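Local coordinates for EAL domain protein (PDB 6IJ2), which probably hydrolyses the cyclic dinucleotide second messengers c-di-GMP and cGAMP as a metal-dependent EAL-type phosphodiesterase, here holding the product 5'-pGpG, at residues F26-Q31 against Q73-K78. The protein carries 1 engineered substitution. Residues are numbered along the deposited sequence; the frame is centred on the assembly and turned at random.
Sequences FTMAFQ and QMCRVK. With nucleotides of chain B.
The ammonium group of Lys78 is held by two neighbouring residues: NZ forms a salt bridge with Asp25 and a weak hydrogen bond of 3.2 Å to Phe26 O. Extended as far as CE, the lysine chain lies across one face of the Phe26 ring, and a final bend (chi4 -67°) turns NZ to the carbonyl. Its CE makes a CH-pi contact 4.0 Å from the ring centroid, while CD comes within 3.6 Å of Phe26 CE2. NZ of Lys78, 5.2 Å from the centroid of the Phe26 ring and almost on its normal, can add at most a weak cation-pi attraction. Cys75 SG meets the ring obliquely, 3.8 Å from Phe26 CE2, and Met74 CB reaches Phe26 CZ at 3.9 Å. The bent Met28 chain (chi2 -70°) sets CE against Cys75, 3.5 Å from its O, and at the edge of the Phe26 ring, in its plane. These groups join strand 27-35 to helix 68-85 of what is expected to be a TIM-like barrel. Farther along the strand, Gln31 reaches the bound nucleotide, its NE2 3.1 Å from N7 of G1 of chain B. Met28 and Cys75 also pack on a guanine base of the bound RNA. The chemistry is thus divided: apolar carbon and sulfur pack round one ring and border the nucleotide site, whereas the lysine charge, standing over that ring, meets a carboxylate and a carbonyl.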
ATOM      1  N   PHE A  26      -0.642  -6.463  31.767  1.00 50.92           N
ATOM      2  CA  PHE A  26       0.462  -5.990  30.939  1.00 48.49           C
ATOM      3  C   PHE A  26       0.723  -4.539  31.315  1.00 46.58           C
ATOM      4  O   PHE A  26      -0.008  -3.948  32.114  1.00 47.14           O
ATOM      5  CB  PHE A  26       0.145  -6.120  29.445  1.00 47.12           C
ATOM      6  CG  PHE A  26      -1.087  -5.372  29.035  1.00 46.22           C
ATOM      7  CD1 PHE A  26      -2.342  -5.933  29.204  1.00 48.21           C
ATOM      8  CD2 PHE A  26      -0.992  -4.102  28.498  1.00 43.66           C
ATOM      9  CE1 PHE A  26      -3.479  -5.237  28.849  1.00 47.67           C
ATOM     10  CE2 PHE A  26      -2.127  -3.406  28.131  1.00 43.10           C
ATOM     11  CZ  PHE A  26      -3.371  -3.972  28.313  1.00 45.12           C
ATOM     12  N   THR A  27       1.769  -3.970  30.733  1.00 44.56           N
ATOM     13  CA  THR A  27       2.083  -2.566  30.975  1.00 42.83           C
ATOM     14  C   THR A  27       2.656  -1.997  29.682  1.00 40.31           C
ATOM     15  O   THR A  27       2.485  -2.585  28.611  1.00 39.91           O
ATOM     16  CB  THR A  27       3.012  -2.421  32.199  1.00 51.53           C
ATOM     17  OG1 THR A  27       3.175  -1.037  32.527  1.00 42.73           O
ATOM     18  CG2 THR A  27       4.372  -3.041  31.937  1.00 44.17           C
ATOM     19  N   MET A  28       3.340  -0.858  29.780  1.00 38.86           N
ATOM     20  CA  MET A  28       3.801  -0.132  28.609  1.00 36.57           C
ATOM     21  C   MET A  28       5.294   0.138  28.674  1.00 36.12           C
ATOM     22  O   MET A  28       5.865   0.351  29.746  1.00 38.84           O
ATOM     23  CB  MET A  28       3.074   1.204  28.443  1.00 35.63           C
ATOM     24  CG  MET A  28       1.611   1.092  28.102  1.00 35.46           C
ATOM     25  SD  MET A  28       1.337   0.478  26.420  1.00 42.03           S
ATOM     26  CE  MET A  28      -0.305  -0.184  26.672  1.00 44.65           C
ATOM     27  N   ALA A  29       5.912   0.117  27.497  1.00 34.80           N
ATOM     28  CA  ALA A  29       7.200   0.734  27.240  1.00 33.89           C
ATOM     29  C   ALA A  29       6.966   1.991  26.412  1.00 31.81           C
ATOM     30  O   ALA A  29       5.886   2.195  25.851  1.00 32.34           O
ATOM     31  CB  ALA A  29       8.147  -0.226  26.508  1.00 38.08           C
ATOM     32  N   PHE A  30       7.978   2.848  26.360  1.00 31.74           N
ATOM     33  CA  PHE A  30       7.875   4.118  25.652  1.00 29.40           C
ATOM     34  C   PHE A  30       9.124   4.320  24.809  1.00 28.96           C
ATOM     35  O   PHE A  30      10.242   4.070  25.267  1.00 32.40           O
ATOM     36  CB  PHE A  30       7.691   5.310  26.643  1.00 29.60           C
ATOM     37  CG  PHE A  30       6.423   5.232  27.433  1.00 30.43           C
ATOM     38  CD1 PHE A  30       5.236   5.731  26.916  1.00 36.16           C
ATOM     39  CD2 PHE A  30       6.404   4.611  28.674  1.00 32.24           C
ATOM     40  CE1 PHE A  30       4.050   5.639  27.646  1.00 30.69           C
ATOM     41  CE2 PHE A  30       5.230   4.512  29.404  1.00 38.30           C
ATOM     42  CZ  PHE A  30       4.049   5.027  28.890  1.00 34.20           C
ATOM     43  N   GLN A  31       8.932   4.779  23.574  1.00 28.14           N
ATOM     44  CA  GLN A  31      10.059   5.032  22.697  1.00 26.66           C
ATOM     45  C   GLN A  31       9.992   6.469  22.201  1.00 27.17           C
ATOM     46  O   GLN A  31       8.951   6.891  21.667  1.00 26.47           O
ATOM     47  CB  GLN A  31      10.082   4.063  21.501  1.00 26.49           C
ATOM     48  CG  GLN A  31      11.318   4.260  20.646  1.00 30.01           C
ATOM     49  CD  GLN A  31      11.366   3.317  19.466  1.00 29.10           C
ATOM     50  OE1 GLN A  31      10.327   2.966  18.909  1.00 34.40           O
ATOM     51  NE2 GLN A  31      12.577   2.894  19.078  1.00 28.52           N
ATOM     52  N   GLN A  73      -9.215  -0.371  25.283  1.00 47.59           N
ATOM     53  CA  GLN A  73      -9.430   0.637  26.318  1.00 55.10           C
ATOM     54  C   GLN A  73      -8.364   0.551  27.405  1.00 56.94           C
ATOM     55  O   GLN A  73      -7.891   1.580  27.899  1.00 54.23           O
ATOM     56  CB  GLN A  73     -10.831   0.480  26.911  1.00 54.43           C
ATOM     57  CG  GLN A  73     -11.929   0.560  25.867  1.00 62.91           C
ATOM     58  CD  GLN A  73     -13.308   0.763  26.462  1.00 80.94           C
ATOM     59  OE1 GLN A  73     -14.018   1.701  26.097  1.00 90.56           O
ATOM     60  NE2 GLN A  73     -13.702  -0.121  27.374  1.00 81.72           N
ATOM     61  N   MET A  74      -7.965  -0.668  27.780  1.00 53.46           N
ATOM     62  CA  MET A  74      -6.928  -0.834  28.794  1.00 58.26           C
ATOM     63  C   MET A  74      -5.591  -0.266  28.333  1.00 51.60           C
ATOM     64  O   MET A  74      -4.897   0.405  29.107  1.00 45.28           O
ATOM     65  CB  MET A  74      -6.786  -2.312  29.160  1.00 73.82           C
ATOM     66  CG  MET A  74      -7.821  -2.805  30.155  1.00 95.74           C
ATOM     67  SD  MET A  74      -7.211  -2.793  31.853  1.00111.67           S
ATOM     68  CE  MET A  74      -6.238  -4.299  31.871  1.00118.86           C
ATOM     69  N   CYS A  75      -5.206  -0.531  27.078  1.00 45.03           N
ATOM     70  CA  CYS A  75      -3.965   0.038  26.545  1.00 41.79           C
ATOM     71  C   CYS A  75      -3.957   1.552  26.653  1.00 40.04           C
ATOM     72  O   CYS A  75      -2.924   2.156  26.962  1.00 39.89           O
ATOM     73  CB  CYS A  75      -3.767  -0.353  25.080  1.00 41.74           C
ATOM     74  SG  CYS A  75      -3.167  -1.998  24.799  1.00 45.72           S
ATOM     75  N   ARG A  76      -5.093   2.182  26.367  1.00 42.60           N
ATOM     76  CA  ARG A  76      -5.153   3.636  26.397  1.00 36.69           C
ATOM     77  C   ARG A  76      -4.983   4.166  27.811  1.00 39.08           C
ATOM     78  O   ARG A  76      -4.232   5.118  28.033  1.00 38.95           O
ATOM     79  CB  ARG A  76      -6.471   4.108  25.796  1.00 37.33           C
ATOM     80  CG  ARG A  76      -6.576   3.775  24.309  1.00 39.55           C
ATOM     81  CD  ARG A  76      -7.904   4.197  23.758  1.00 42.45           C
ATOM     82  NE  ARG A  76      -8.037   3.816  22.363  1.00 43.74           N
ATOM     83  CZ  ARG A  76      -8.868   4.404  21.513  1.00 48.59           C
ATOM     84  NH1 ARG A  76      -9.627   5.411  21.929  1.00 45.34           N
ATOM     85  NH2 ARG A  76      -8.929   3.997  20.252  1.00 45.82           N
ATOM     86  N   VAL A  77      -5.657   3.547  28.781  1.00 39.62           N
ATOM     87  CA  VAL A  77      -5.621   4.041  30.152  1.00 40.77           C
ATOM     88  C   VAL A  77      -4.245   3.825  30.773  1.00 47.04           C
ATOM     89  O   VAL A  77      -3.725   4.698  31.482  1.00 41.28           O
ATOM     90  CB  VAL A  77      -6.730   3.372  30.982  1.00 50.45           C
ATOM     91  CG1 VAL A  77      -6.595   3.762  32.439  1.00 47.52           C
ATOM     92  CG2 VAL A  77      -8.099   3.763  30.451  1.00 46.29           C
ATOM     93  N   LYS A  78      -3.643   2.656  30.542  1.00 45.34           N
ATOM     94  CA  LYS A  78      -2.319   2.380  31.096  1.00 43.44           C
ATOM     95  C   LYS A  78      -1.270   3.318  30.516  1.00 41.05           C
ATOM     96  O   LYS A  78      -0.379   3.787  31.238  1.00 41.65           O
ATOM     97  CB  LYS A  78      -1.926   0.929  30.827  1.00 43.08           C
ATOM     98  CG  LYS A  78      -2.727  -0.096  31.602  1.00 43.48           C
ATOM     99  CD  LYS A  78      -2.367  -1.498  31.140  1.00 44.20           C
ATOM    100  CE  LYS A  78      -3.071  -2.556  31.975  1.00 49.74           C
ATOM    101  NZ  LYS A  78      -2.593  -2.581  33.385  1.00 51.14           N
TER
ATOM    102  OP3   G B   1       5.164   0.595  13.406  1.00 44.09           O
ATOM    103  P     G B   1       4.700  -0.378  14.360  1.00 45.15           P
ATOM    104  OP1   G B   1       4.001   0.247  15.439  1.00 44.57           O
ATOM    105  OP2   G B   1       4.000  -1.358  13.597  1.00 47.43           O
ATOM    106  O5'   G B   1       6.038  -1.035  14.862  1.00 45.04           O
ATOM    107  C5'   G B   1       6.584  -0.739  16.142  1.00 44.08           C
ATOM    108  C4'   G B   1       7.658  -1.742  16.486  1.00 45.19           C
ATOM    109  O4'   G B   1       8.911  -1.317  15.915  1.00 45.46           O
ATOM    110  C3'   G B   1       7.934  -1.960  17.979  1.00 45.65           C
ATOM    111  O3'   G B   1       7.992  -3.325  18.340  1.00 47.42           O
ATOM    112  C2'   G B   1       9.315  -1.350  18.169  1.00 44.70           C
ATOM    113  O2'   G B   1      10.126  -1.961  19.129  1.00 56.29           O
ATOM    114  C1'   G B   1       9.942  -1.599  16.808  1.00 45.20           C
ATOM    115  N9    G B   1      11.055  -0.706  16.522  1.00 45.30           N
ATOM    116  C8    G B   1      11.183   0.604  16.909  1.00 42.91           C
ATOM    117  N7    G B   1      12.289   1.152  16.495  1.00 42.87           N
ATOM    118  C5    G B   1      12.923   0.148  15.784  1.00 44.39           C
ATOM    119  C6    G B   1      14.161   0.153  15.094  1.00 45.38           C
ATOM    120  O6    G B   1      14.969   1.064  14.982  1.00 44.99           O
ATOM    121  N1    G B   1      14.431  -1.080  14.518  1.00 47.41           N
ATOM    122  C2    G B   1      13.607  -2.172  14.587  1.00 48.98           C
ATOM    123  N2    G B   1      14.031  -3.261  13.952  1.00 50.93           N
ATOM    124  N3    G B   1      12.445  -2.186  15.212  1.00 47.49           N
ATOM    125  C4    G B   1      12.167  -1.000  15.783  1.00 45.43           C
TER